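Side-chain contacts in GDP-6-deoxy-D-mannose reductase (Pseudomonas aeruginosa, PDB 6X3B), which probably reduces the keto group of GDP-4-dehydro-6-deoxy-D-mannose with NADPH to form GDP-rhamnose, a precursor in lipopolysaccharide O-antigen biosynthesis: residues 58-61 / 65-68; 106-111 / 159-164; 256-261 / 304-309; 184-187 / 192-195. All blocks are in the same frame, centred on the assembly; numbering follows the deposited sequence.

Contact 1: 58-61 / 65-68. With NDP (NADPH dihydro-nicotinamide-adenine-dinucleotide phosphate), chain E.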
# COMPACT_ATOMS: atom_id res chain seq x y z
N TYR A 58 -11.48 9.00 -22.11
CA TYR A 58 -11.19 9.61 -20.82
C TYR A 58 -9.78 9.25 -20.39
O TYR A 58 -9.19 8.28 -20.86
CB TYR A 58 -12.23 9.21 -19.75
CG TYR A 58 -12.28 7.73 -19.47
CD1 TYR A 58 -13.10 6.88 -20.21
CD2 TYR A 58 -11.49 7.18 -18.47
CE1 TYR A 58 -13.13 5.53 -19.96
CE2 TYR A 58 -11.51 5.84 -18.20
CZ TYR A 58 -12.34 5.01 -18.94
OH TYR A 58 -12.33 3.67 -18.67
N ASP A 59 -9.24 10.09 -19.52
CA ASP A 59 -7.91 9.91 -18.94
C ASP A 59 -8.07 9.95 -17.43
O ASP A 59 -8.49 10.97 -16.88
CB ASP A 59 -6.95 10.99 -19.43
CG ASP A 59 -5.51 10.68 -19.11
OD1 ASP A 59 -5.25 10.00 -18.09
OD2 ASP A 59 -4.63 11.11 -19.89
N LEU A 60 -7.67 8.87 -16.76
CA LEU A 60 -7.80 8.79 -15.31
C LEU A 60 -6.94 9.83 -14.61
O LEU A 60 -7.25 10.19 -13.46
CB LEU A 60 -7.46 7.38 -14.84
CG LEU A 60 -8.53 6.34 -15.19
CD1 LEU A 60 -8.05 4.93 -14.97
CD2 LEU A 60 -9.79 6.60 -14.38
N LEU A 61 -5.90 10.32 -15.27
CA LEU A 61 -5.09 11.41 -14.76
C LEU A 61 -5.78 12.77 -14.84
O LEU A 61 -5.25 13.73 -14.27
CB LEU A 61 -3.78 11.49 -15.54
CG LEU A 61 -2.84 10.29 -15.40
CD1 LEU A 61 -1.68 10.43 -16.36
CD2 LEU A 61 -2.34 10.20 -13.98
N SER A 65 -12.06 14.94 -17.40
CA SER A 65 -12.51 13.99 -18.41
C SER A 65 -13.43 12.91 -17.85
O SER A 65 -14.01 12.13 -18.62
CB SER A 65 -11.30 13.35 -19.11
OG SER A 65 -10.73 12.30 -18.34
N LEU A 66 -13.57 12.82 -16.53
CA LEU A 66 -14.37 11.77 -15.92
C LEU A 66 -15.79 12.20 -15.60
O LEU A 66 -16.66 11.35 -15.43
CB LEU A 66 -13.69 11.26 -14.63
CG LEU A 66 -12.22 10.91 -14.83
CD1 LEU A 66 -11.55 10.52 -13.50
CD2 LEU A 66 -12.06 9.78 -15.82
N GLY A 67 -16.04 13.51 -15.54
CA GLY A 67 -17.29 14.05 -15.05
C GLY A 67 -18.57 13.42 -15.57
O GLY A 67 -19.39 12.97 -14.77
N ASP A 68 -18.74 13.37 -16.90
CA ASP A 68 -20.00 12.95 -17.51
C ASP A 68 -19.94 11.53 -18.08
O ASP A 68 -20.64 11.23 -19.06
CB ASP A 68 -20.40 13.93 -18.62
CG ASP A 68 -20.65 15.33 -18.10
OD1 ASP A 68 -21.79 15.61 -17.65
OD2 ASP A 68 -19.72 16.16 -18.15
PA NDP E . -3.65 -3.48 -20.61
O1A NDP E . -2.37 -2.74 -20.40
O2A NDP E . -3.76 -4.41 -21.76
O5B NDP E . -4.86 -2.43 -20.67
C5B NDP E . -4.80 -1.23 -19.85
C4B NDP E . -6.04 -0.41 -20.09
O4B NDP E . -5.99 0.78 -19.25
C3B NDP E . -6.24 0.10 -21.52
O3B NDP E . -7.61 -0.00 -21.91
C2B NDP E . -5.77 1.54 -21.45
O2B NDP E . -6.44 2.34 -22.42
C1B NDP E . -6.23 1.92 -20.05
N9A NDP E . -5.51 3.05 -19.47
C8A NDP E . -4.16 3.13 -19.23
N7A NDP E . -3.80 4.28 -18.71
C5A NDP E . -4.98 5.00 -18.61
C6A NDP E . -5.27 6.29 -18.14
N6A NDP E . -4.31 7.09 -17.67
N1A NDP E . -6.55 6.71 -18.17
C2A NDP E . -7.48 5.87 -18.66
N3A NDP E . -7.33 4.64 -19.12
C4A NDP E . -6.04 4.25 -19.08
O3 NDP E . -4.01 -4.28 -19.27
PN NDP E . -4.55 -5.78 -19.07
O1N NDP E . -5.90 -5.88 -19.70
O2N NDP E . -3.49 -6.73 -19.51
O5D NDP E . -4.70 -5.84 -17.48
C5D NDP E . -5.99 -5.56 -16.89
C4D NDP E . -5.84 -5.48 -15.39
O4D NDP E . -5.38 -6.77 -14.89
C3D NDP E . -4.83 -4.44 -14.87
O3D NDP E . -5.30 -3.82 -13.68
C2D NDP E . -3.59 -5.30 -14.63
O2D NDP E . -2.71 -4.73 -13.67
C1D NDP E . -4.20 -6.60 -14.14
N1N NDP E . -3.31 -7.78 -14.38
C2N NDP E . -3.12 -8.27 -15.65
C3N NDP E . -2.43 -9.43 -15.87
C7N NDP E . -2.05 -9.76 -17.27
O7N NDP E . -1.36 -10.75 -17.49
N7N NDP E . -2.47 -8.96 -18.24
C4N NDP E . -2.11 -10.30 -14.71
C5N NDP E . -2.31 -9.65 -13.40
C6N NDP E . -2.66 -8.38 -13.34
P2B NDP E . -5.39 2.96 -23.49
O1X NDP E . -6.23 3.77 -24.45
O2X NDP E . -4.41 3.81 -22.72
O3X NDP E . -4.72 1.78 -24.17
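The ring of Tyr-58 is approached obliquely by Leu-66 CD2 and by adenine C2A of NADPH, from opposite sides of its plane. Leu-66 CD2 stands 3.8 Å from Tyr-58 CD2, and the two side chains cross nearly at a right angle. Adenine, the second flat group, is read along the side carrying N1A and N6A. Leu-60 N donates to N1A over 2.8 Å in an almost perfectly straight bond (179°), while N6A donates to Asp-59 OD1 at 3.1 Å. Leu-60 CB and CG pack by adenine N1A and C2A, with Leu-60 CB 3.5 Å from N1A. Asp-59 OD1 also accepts from Leu-61 N, which comes from above the carboxylate plane, 37° out of it. That bond closes an Asx turn and holds the carboxylate in place for the nucleotide. This loop follows strand 49-51 of the Rossmann fold and forms the adenine end of the cofactor pocket. Ser-65 braces it from behind: its OG accepts from Asp-59 N (2.9 Å, 168°) and also bonds Glu-62 O, bridging two points of the loop. Leu-60 carries the apolar packing onward, its CD2 4.2 Å from Leu-66 CD2, and its carbonyl O is bonded by Asn-106 of helix 93-114.

Contact 2: 106-111 / 159-164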
# COMPACT_ATOMS: atom_id res chain seq x y z
N ASN A 106 -8.84 9.43 -8.59
CA ASN A 106 -9.67 10.31 -9.39
C ASN A 106 -10.96 9.61 -9.80
O ASN A 106 -12.04 10.21 -9.75
CB ASN A 106 -8.92 10.80 -10.63
CG ASN A 106 -7.79 11.74 -10.28
OD1 ASN A 106 -7.81 12.39 -9.23
ND2 ASN A 106 -6.80 11.84 -11.17
N LEU A 107 -10.87 8.34 -10.21
CA LEU A 107 -12.08 7.59 -10.54
C LEU A 107 -13.03 7.50 -9.34
O LEU A 107 -14.24 7.71 -9.48
CB LEU A 107 -11.69 6.20 -11.02
CG LEU A 107 -12.84 5.22 -11.24
CD1 LEU A 107 -13.72 5.72 -12.39
CD2 LEU A 107 -12.23 3.86 -11.54
N LEU A 108 -12.50 7.15 -8.17
CA LEU A 108 -13.35 7.03 -6.99
C LEU A 108 -14.06 8.35 -6.68
O LEU A 108 -15.27 8.38 -6.45
CB LEU A 108 -12.50 6.57 -5.80
CG LEU A 108 -11.99 5.13 -5.91
CD1 LEU A 108 -10.88 4.87 -4.85
CD2 LEU A 108 -13.16 4.14 -5.72
N GLN A 109 -13.32 9.47 -6.76
CA GLN A 109 -13.92 10.77 -6.46
C GLN A 109 -14.98 11.16 -7.50
O GLN A 109 -16.01 11.75 -7.14
CB GLN A 109 -12.84 11.83 -6.38
CG GLN A 109 -11.90 11.55 -5.23
CD GLN A 109 -10.97 12.69 -4.97
OE1 GLN A 109 -10.26 13.15 -5.89
NE2 GLN A 109 -10.92 13.13 -3.72
N ALA A 110 -14.71 10.89 -8.78
CA ALA A 110 -15.70 11.17 -9.82
C ALA A 110 -16.97 10.35 -9.60
O ALA A 110 -18.09 10.88 -9.71
CB ALA A 110 -15.11 10.88 -11.20
N LEU A 111 -16.82 9.06 -9.30
CA LEU A 111 -17.98 8.22 -8.98
C LEU A 111 -18.73 8.77 -7.78
O LEU A 111 -19.97 8.86 -7.78
CB LEU A 111 -17.52 6.78 -8.71
CG LEU A 111 -17.15 5.93 -9.94
CD1 LEU A 111 -16.32 4.71 -9.58
CD2 LEU A 111 -18.40 5.51 -10.72
N GLU A 159 -5.07 -1.06 -3.78
CA GLU A 159 -5.89 -1.95 -2.96
C GLU A 159 -6.28 -1.27 -1.65
O GLU A 159 -7.46 -1.21 -1.29
CB GLU A 159 -5.13 -3.24 -2.63
CG GLU A 159 -4.97 -4.28 -3.71
CD GLU A 159 -4.36 -5.56 -3.14
OE1 GLU A 159 -4.40 -5.73 -1.89
OE2 GLU A 159 -3.86 -6.41 -3.90
N SER A 160 -5.28 -0.77 -0.93
CA SER A 160 -5.50 -0.13 0.37
C SER A 160 -6.44 1.06 0.23
O SER A 160 -7.38 1.23 1.01
CB SER A 160 -4.16 0.33 0.96
OG SER A 160 -3.25 -0.74 0.99
N LEU A 161 -6.17 1.91 -0.78
CA LEU A 161 -7.02 3.06 -1.04
C LEU A 161 -8.47 2.64 -1.27
O LEU A 161 -9.39 3.14 -0.62
CB LEU A 161 -6.49 3.85 -2.25
CG LEU A 161 -7.39 5.01 -2.68
CD1 LEU A 161 -7.44 6.09 -1.59
CD2 LEU A 161 -6.92 5.61 -4.03
N CYS A 162 -8.69 1.70 -2.21
CA CYS A 162 -10.07 1.27 -2.48
C CYS A 162 -10.74 0.71 -1.23
O CYS A 162 -11.92 1.00 -0.96
CB CYS A 162 -10.09 0.23 -3.59
SG CYS A 162 -9.65 0.96 -5.18
N LEU A 163 -10.03 -0.10 -0.46
CA LEU A 163 -10.63 -0.66 0.74
C LEU A 163 -10.88 0.41 1.79
O LEU A 163 -11.88 0.33 2.52
CB LEU A 163 -9.75 -1.77 1.31
CG LEU A 163 -9.67 -3.02 0.44
CD1 LEU A 163 -8.53 -3.91 0.89
CD2 LEU A 163 -11.02 -3.79 0.45
N GLN A 164 -10.00 1.42 1.86
CA GLN A 164 -10.25 2.56 2.73
C GLN A 164 -11.50 3.31 2.32
O GLN A 164 -12.29 3.74 3.17
CB GLN A 164 -9.05 3.51 2.73
CG GLN A 164 -9.19 4.74 3.61
CD GLN A 164 -9.50 6.01 2.83
OE1 GLN A 164 -10.55 6.64 3.03
NE2 GLN A 164 -8.61 6.37 1.91
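Leu-108 reaches across from segment 106-111 of helix 93-114 to Leu-161 and Cys-162 in segment 159-164 of helix 150-169, bridging backbones whose closest CA atoms, those of Leu-108 and Cys-162, are 8.0 Å apart. The Leu-108 CA–CB bond is aimed at the other helix. From CB, a first torsion of -69° puts CG opposite the carbonyl carbon, and the chain then runs on to its two methyls. Of these, CD1 makes the whole contact. Leu-108 CD1 stands 4.1 Å from both CG and CD2 of Leu-161, resting against a flank of that isobutyl group, and the two leucine side chains run antiparallel, side by side. Its third neighbour is the Cys-162 sulfur, SG, again 4.1 Å from CD1. Three equal distances at van der Waals range, with no hydrogen bond, mark a purely dispersive join, in which one methyl is shared by two consecutive residues of the facing helix. Helices of a Rossmann fold commonly pack this way on one face of the parallel sheet. Beneath them, Phe-120 of strand 119-123 touches both Leu-108 and Cys-162, and Val-173 of strand 172-182 supports Cys-162; Leu-161 packs on Val-153 of the second subunit, so the helix pair also belongs to the dimer interface.

Contact 3: 256-261 / 304-309; sequences RELIEL and ITIKQS
Rotation about the first side-chain bond decides how Leu-258 and Ile-306 meet: the leucine turns its CG opposite its own carbonyl carbon (chi1 -64°), whereas Ile-306 sends CG1 opposite its backbone nitrogen (chi1 -179°), toward segment 256-261. The motif is a small helix-helix packing in the C-terminal part of the chain, where the first turn of helix 306-320 lies against helix 255-266. Leu-258 CD2 crosses the CG1-CD1 arm of Ile-306 at a slant, 3.6 Å from CG1 and 3.9 Å from CD1. One turn further on, Leu-261 adds a looser touch, with its CD2 4.3 Å from Ile-306 CG2. Leu-261 CD2 also faces the backbone of the next residue, 4.1 Å from Lys-307 CA, while the Lys-307 amine extends clear of the interface. The contact thus grades from a buried leucine to an exposed lysine. Its inner side is completed by Phe-222 under Leu-258 and Ile-182 under Ile-306, both on strands of the main sheet, and by Leu-310, which touches both leucines. The helix start that presents Ile-306 is itself fixed by an N-cap: Gln-308 N donates to the side-chain oxygen OG1 of Thr-305 over 3.2 Å.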
# COMPACT_ATOMS: atom_id res chain seq x y z
N ARG A 256 8.32 -24.83 -19.39
CA ARG A 256 8.83 -25.70 -20.45
C ARG A 256 7.77 -26.68 -20.93
O ARG A 256 7.66 -26.95 -22.14
CB ARG A 256 10.07 -26.45 -19.94
CG ARG A 256 10.56 -27.51 -20.91
CD ARG A 256 11.70 -28.30 -20.31
NE ARG A 256 12.81 -27.44 -19.93
CZ ARG A 256 13.72 -26.96 -20.77
NH1 ARG A 256 13.67 -27.27 -22.06
NH2 ARG A 256 14.70 -26.18 -20.32
N GLU A 257 6.99 -27.24 -20.00
CA GLU A 257 5.91 -28.15 -20.38
C GLU A 257 4.82 -27.43 -21.16
O GLU A 257 4.24 -28.01 -22.08
CB GLU A 257 5.34 -28.84 -19.14
CG GLU A 257 6.29 -29.87 -18.54
CD GLU A 257 5.75 -30.54 -17.28
OE1 GLU A 257 4.54 -30.41 -17.01
OE2 GLU A 257 6.54 -31.20 -16.57
N LEU A 258 4.52 -26.18 -20.81
CA LEU A 258 3.57 -25.41 -21.62
C LEU A 258 4.11 -25.19 -23.03
O LEU A 258 3.36 -25.32 -24.01
CB LEU A 258 3.26 -24.08 -20.96
CG LEU A 258 2.54 -24.18 -19.62
CD1 LEU A 258 2.24 -22.81 -19.05
CD2 LEU A 258 1.26 -24.95 -19.85
N ILE A 259 5.40 -24.85 -23.17
CA ILE A 259 5.97 -24.67 -24.50
C ILE A 259 5.90 -25.96 -25.30
O ILE A 259 5.57 -25.95 -26.50
CB ILE A 259 7.42 -24.16 -24.40
CG1 ILE A 259 7.46 -22.71 -23.93
CG2 ILE A 259 8.13 -24.27 -25.76
CD1 ILE A 259 8.87 -22.26 -23.52
N GLU A 260 6.21 -27.09 -24.67
CA GLU A 260 6.10 -28.38 -25.34
C GLU A 260 4.67 -28.66 -25.78
O GLU A 260 4.44 -29.17 -26.88
CB GLU A 260 6.63 -29.49 -24.43
CG GLU A 260 8.17 -29.52 -24.37
CD GLU A 260 8.69 -30.45 -23.31
OE1 GLU A 260 9.29 -31.50 -23.66
OE2 GLU A 260 8.50 -30.14 -22.11
N LEU A 261 3.68 -28.33 -24.93
CA LEU A 261 2.29 -28.54 -25.31
C LEU A 261 1.88 -27.62 -26.46
O LEU A 261 1.10 -28.02 -27.33
CB LEU A 261 1.37 -28.35 -24.10
CG LEU A 261 -0.13 -28.62 -24.31
CD1 LEU A 261 -0.34 -30.02 -24.86
CD2 LEU A 261 -0.91 -28.44 -23.00
N ILE A 304 -11.80 -23.81 -18.07
CA ILE A 304 -11.09 -23.93 -19.34
C ILE A 304 -9.82 -24.73 -19.12
O ILE A 304 -9.04 -24.42 -18.21
CB ILE A 304 -10.77 -22.55 -19.94
CG1 ILE A 304 -12.04 -21.72 -20.11
CG2 ILE A 304 -10.04 -22.70 -21.25
CD1 ILE A 304 -13.00 -22.31 -21.11
N THR A 305 -9.60 -25.77 -19.92
CA THR A 305 -8.38 -26.55 -19.76
C THR A 305 -7.19 -25.79 -20.35
O THR A 305 -7.33 -24.95 -21.25
CB THR A 305 -8.48 -27.92 -20.43
OG1 THR A 305 -8.62 -27.74 -21.85
CG2 THR A 305 -9.65 -28.74 -19.89
N ILE A 306 -5.99 -26.14 -19.87
CA ILE A 306 -4.79 -25.49 -20.39
C ILE A 306 -4.65 -25.76 -21.88
O ILE A 306 -4.32 -24.85 -22.66
CB ILE A 306 -3.55 -25.94 -19.58
CG1 ILE A 306 -2.30 -25.24 -20.10
CG2 ILE A 306 -3.38 -27.45 -19.63
CD1 ILE A 306 -2.46 -23.75 -20.28
N LYS A 307 -4.93 -26.98 -22.33
CA LYS A 307 -4.82 -27.27 -23.75
C LYS A 307 -5.74 -26.36 -24.56
O LYS A 307 -5.32 -25.77 -25.55
CB LYS A 307 -5.13 -28.74 -24.03
CG LYS A 307 -4.60 -29.21 -25.37
CD LYS A 307 -4.64 -30.72 -25.49
CE LYS A 307 -5.93 -31.18 -26.14
NZ LYS A 307 -5.84 -32.61 -26.57
N GLN A 308 -7.00 -26.20 -24.12
CA GLN A 308 -7.87 -25.28 -24.85
C GLN A 308 -7.31 -23.86 -24.85
O GLN A 308 -7.38 -23.15 -25.86
CB GLN A 308 -9.29 -25.30 -24.29
CG GLN A 308 -10.18 -24.28 -24.98
CD GLN A 308 -11.66 -24.47 -24.72
OE1 GLN A 308 -12.07 -25.39 -24.01
NE2 GLN A 308 -12.47 -23.61 -25.32
N SER A 309 -6.76 -23.42 -23.70
CA SER A 309 -6.20 -22.07 -23.63
C SER A 309 -5.06 -21.88 -24.61
O SER A 309 -4.94 -20.84 -25.25
CB SER A 309 -5.68 -21.77 -22.22
OG SER A 309 -6.74 -21.71 -21.29

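Contact 4: 184-187 / 192-195. With NDP (NADPH dihydro-nicotinamide-adenine-dinucleotide phosphate), chain E.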
# COMPACT_ATOMS: atom_id res chain seq x y z
N PRO A 184 -5.69 -14.63 -26.08
CA PRO A 184 -5.39 -13.77 -27.23
C PRO A 184 -5.30 -12.32 -26.80
O PRO A 184 -6.17 -11.82 -26.07
CB PRO A 184 -6.57 -14.02 -28.18
CG PRO A 184 -7.10 -15.35 -27.79
CD PRO A 184 -6.85 -15.50 -26.30
N GLY A 185 -4.24 -11.64 -27.25
CA GLY A 185 -4.03 -10.24 -26.93
C GLY A 185 -3.12 -9.98 -25.75
O GLY A 185 -2.79 -8.82 -25.49
N GLN A 186 -2.70 -11.02 -25.03
CA GLN A 186 -1.76 -10.86 -23.92
C GLN A 186 -0.46 -10.19 -24.40
O GLN A 186 -0.13 -10.22 -25.59
CB GLN A 186 -1.49 -12.23 -23.30
CG GLN A 186 -0.46 -12.27 -22.17
CD GLN A 186 -0.91 -11.48 -20.94
OE1 GLN A 186 -1.09 -10.27 -21.00
NE2 GLN A 186 -1.08 -12.18 -19.82
N LYS A 187 0.27 -9.56 -23.47
CA LYS A 187 1.54 -8.91 -23.80
C LYS A 187 2.52 -9.91 -24.40
O LYS A 187 2.79 -10.96 -23.82
CB LYS A 187 2.19 -8.31 -22.55
CG LYS A 187 1.44 -7.22 -21.87
CD LYS A 187 2.03 -7.00 -20.48
CE LYS A 187 1.16 -6.07 -19.65
NZ LYS A 187 1.82 -4.75 -19.64
N ILE A 192 4.90 -17.24 -22.59
CA ILE A 192 3.95 -18.13 -23.25
C ILE A 192 3.33 -17.44 -24.46
O ILE A 192 3.14 -18.06 -25.51
CB ILE A 192 2.87 -18.62 -22.27
CG1 ILE A 192 3.51 -19.51 -21.20
CG2 ILE A 192 1.78 -19.37 -23.04
CD1 ILE A 192 4.40 -20.62 -21.77
N ALA A 193 2.99 -16.16 -24.32
CA ALA A 193 2.45 -15.44 -25.47
C ALA A 193 3.49 -15.34 -26.58
O ALA A 193 3.17 -15.53 -27.75
CB ALA A 193 1.98 -14.05 -25.03
N SER A 194 4.74 -15.06 -26.23
CA SER A 194 5.78 -14.97 -27.24
C SER A 194 6.03 -16.32 -27.91
O SER A 194 6.23 -16.39 -29.13
CB SER A 194 7.07 -14.43 -26.62
OG SER A 194 8.16 -14.55 -27.52
N ALA A 195 6.05 -17.39 -27.12
CA ALA A 195 6.25 -18.73 -27.66
C ALA A 195 5.15 -19.09 -28.66
O ALA A 195 5.43 -19.64 -29.72
CB ALA A 195 6.31 -19.77 -26.53
PA NDP E . -3.65 -3.48 -20.61
O1A NDP E . -2.37 -2.74 -20.40
O2A NDP E . -3.76 -4.41 -21.76
O5B NDP E . -4.86 -2.43 -20.67
C5B NDP E . -4.80 -1.23 -19.85
C4B NDP E . -6.04 -0.41 -20.09
O4B NDP E . -5.99 0.78 -19.25
C3B NDP E . -6.24 0.10 -21.52
O3B NDP E . -7.61 -0.00 -21.91
C2B NDP E . -5.77 1.54 -21.45
O2B NDP E . -6.44 2.34 -22.42
C1B NDP E . -6.23 1.92 -20.05
N9A NDP E . -5.51 3.05 -19.47
C8A NDP E . -4.16 3.13 -19.23
N7A NDP E . -3.80 4.28 -18.71
C5A NDP E . -4.98 5.00 -18.61
C6A NDP E . -5.27 6.29 -18.14
N6A NDP E . -4.31 7.09 -17.67
N1A NDP E . -6.55 6.71 -18.17
C2A NDP E . -7.48 5.87 -18.66
N3A NDP E . -7.33 4.64 -19.12
C4A NDP E . -6.04 4.25 -19.08
O3 NDP E . -4.01 -4.28 -19.27
PN NDP E . -4.55 -5.78 -19.07
O1N NDP E . -5.90 -5.88 -19.70
O2N NDP E . -3.49 -6.73 -19.51
O5D NDP E . -4.70 -5.84 -17.48
C5D NDP E . -5.99 -5.56 -16.89
C4D NDP E . -5.84 -5.48 -15.39
O4D NDP E . -5.38 -6.77 -14.89
C3D NDP E . -4.83 -4.44 -14.87
O3D NDP E . -5.30 -3.82 -13.68
C2D NDP E . -3.59 -5.30 -14.63
O2D NDP E . -2.71 -4.73 -13.67
C1D NDP E . -4.20 -6.60 -14.14
N1N NDP E . -3.31 -7.78 -14.38
C2N NDP E . -3.12 -8.27 -15.65
C3N NDP E . -2.43 -9.43 -15.87
C7N NDP E . -2.05 -9.76 -17.27
O7N NDP E . -1.36 -10.75 -17.49
N7N NDP E . -2.47 -8.96 -18.24
C4N NDP E . -2.11 -10.30 -14.71
C5N NDP E . -2.31 -9.65 -13.40
C6N NDP E . -2.66 -8.38 -13.34
P2B NDP E . -5.39 2.96 -23.49
O1X NDP E . -6.23 3.77 -24.45
O2X NDP E . -4.41 3.81 -22.72
O3X NDP E . -4.72 1.78 -24.17
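Ala-193 presses its methyl against the cofactor-binding loop 184-187, meeting both Gln-186 and Lys-187. Along this turn of helix, Ile-192 comes first and faces the protein interior, packing against neighbouring helices. Ala-193 is next, with its CB directed at the loop: it stands 3.4 Å from the carbonyl O of Lys-187 and 4.2 Å from CG of Gln-186. These are van der Waals contacts, the first with a carbonyl oxygen; no hydrogen bond crosses. Beyond the backed CG, the Gln-186 chain bends (chi2 64°), which turns its amide to the nicotinamide carboxamide of NADPH. The two amides meet as a pair. Gln-186 NE2 donates to NADPH O7N over 2.7 Å at 163°, and NADPH N7N returns a weak bond to Gln-186 OE1 at 3.4 Å. Lys-187 N also donates to Gln-186 OE1, at 2.9 Å, tilted 16° from the carbonyl plane and nearly at right angles to the C=O bond. A firm donor and a weak one thus meet this oxygen, which probably favours this orientation of the amide. The recognition probably helps set the rotation of the carboxamide. The amine of Lys-187 heads off to Thr-84, which itself bonds the cofactor. Ser-194 follows, bonding Gln-198 one turn further along its own helix, and Ala-195 closes the turn on the buried side. Helix 191-203 therefore stands between the loop that follows strand 172-182 and a pair of helices: Ile-192 leans on Leu-310 and Ile-313 of helix 306-320, and Ala-195 on Ile-259 and Leu-262 of helix 255-266.

Contacts 1 and 4 both touch NADPH, at its adenine and nicotinamide ends respectively, yet their centres are about 30 Å apart. Contact 1, partly buried, combines a hydrogen bond across it with substantial apolar packing, whereas contact 4, at the surface, has only a small van der Waals touch. Contacts 2 and 3 are helix-helix joints without a hydrogen bond across them; contact 2 is wholly buried, contact 3 only partly, and they lie on opposite sides of the chain's centre. Contact 1 packs on contact 2 through its loop, where Leu-66 CB approaches Ala-110 CB to 3.7 Å, and contact 4 on contact 3 through its helix, with Ile-192 CD1 and Leu-258 CB also 3.7 Å apart.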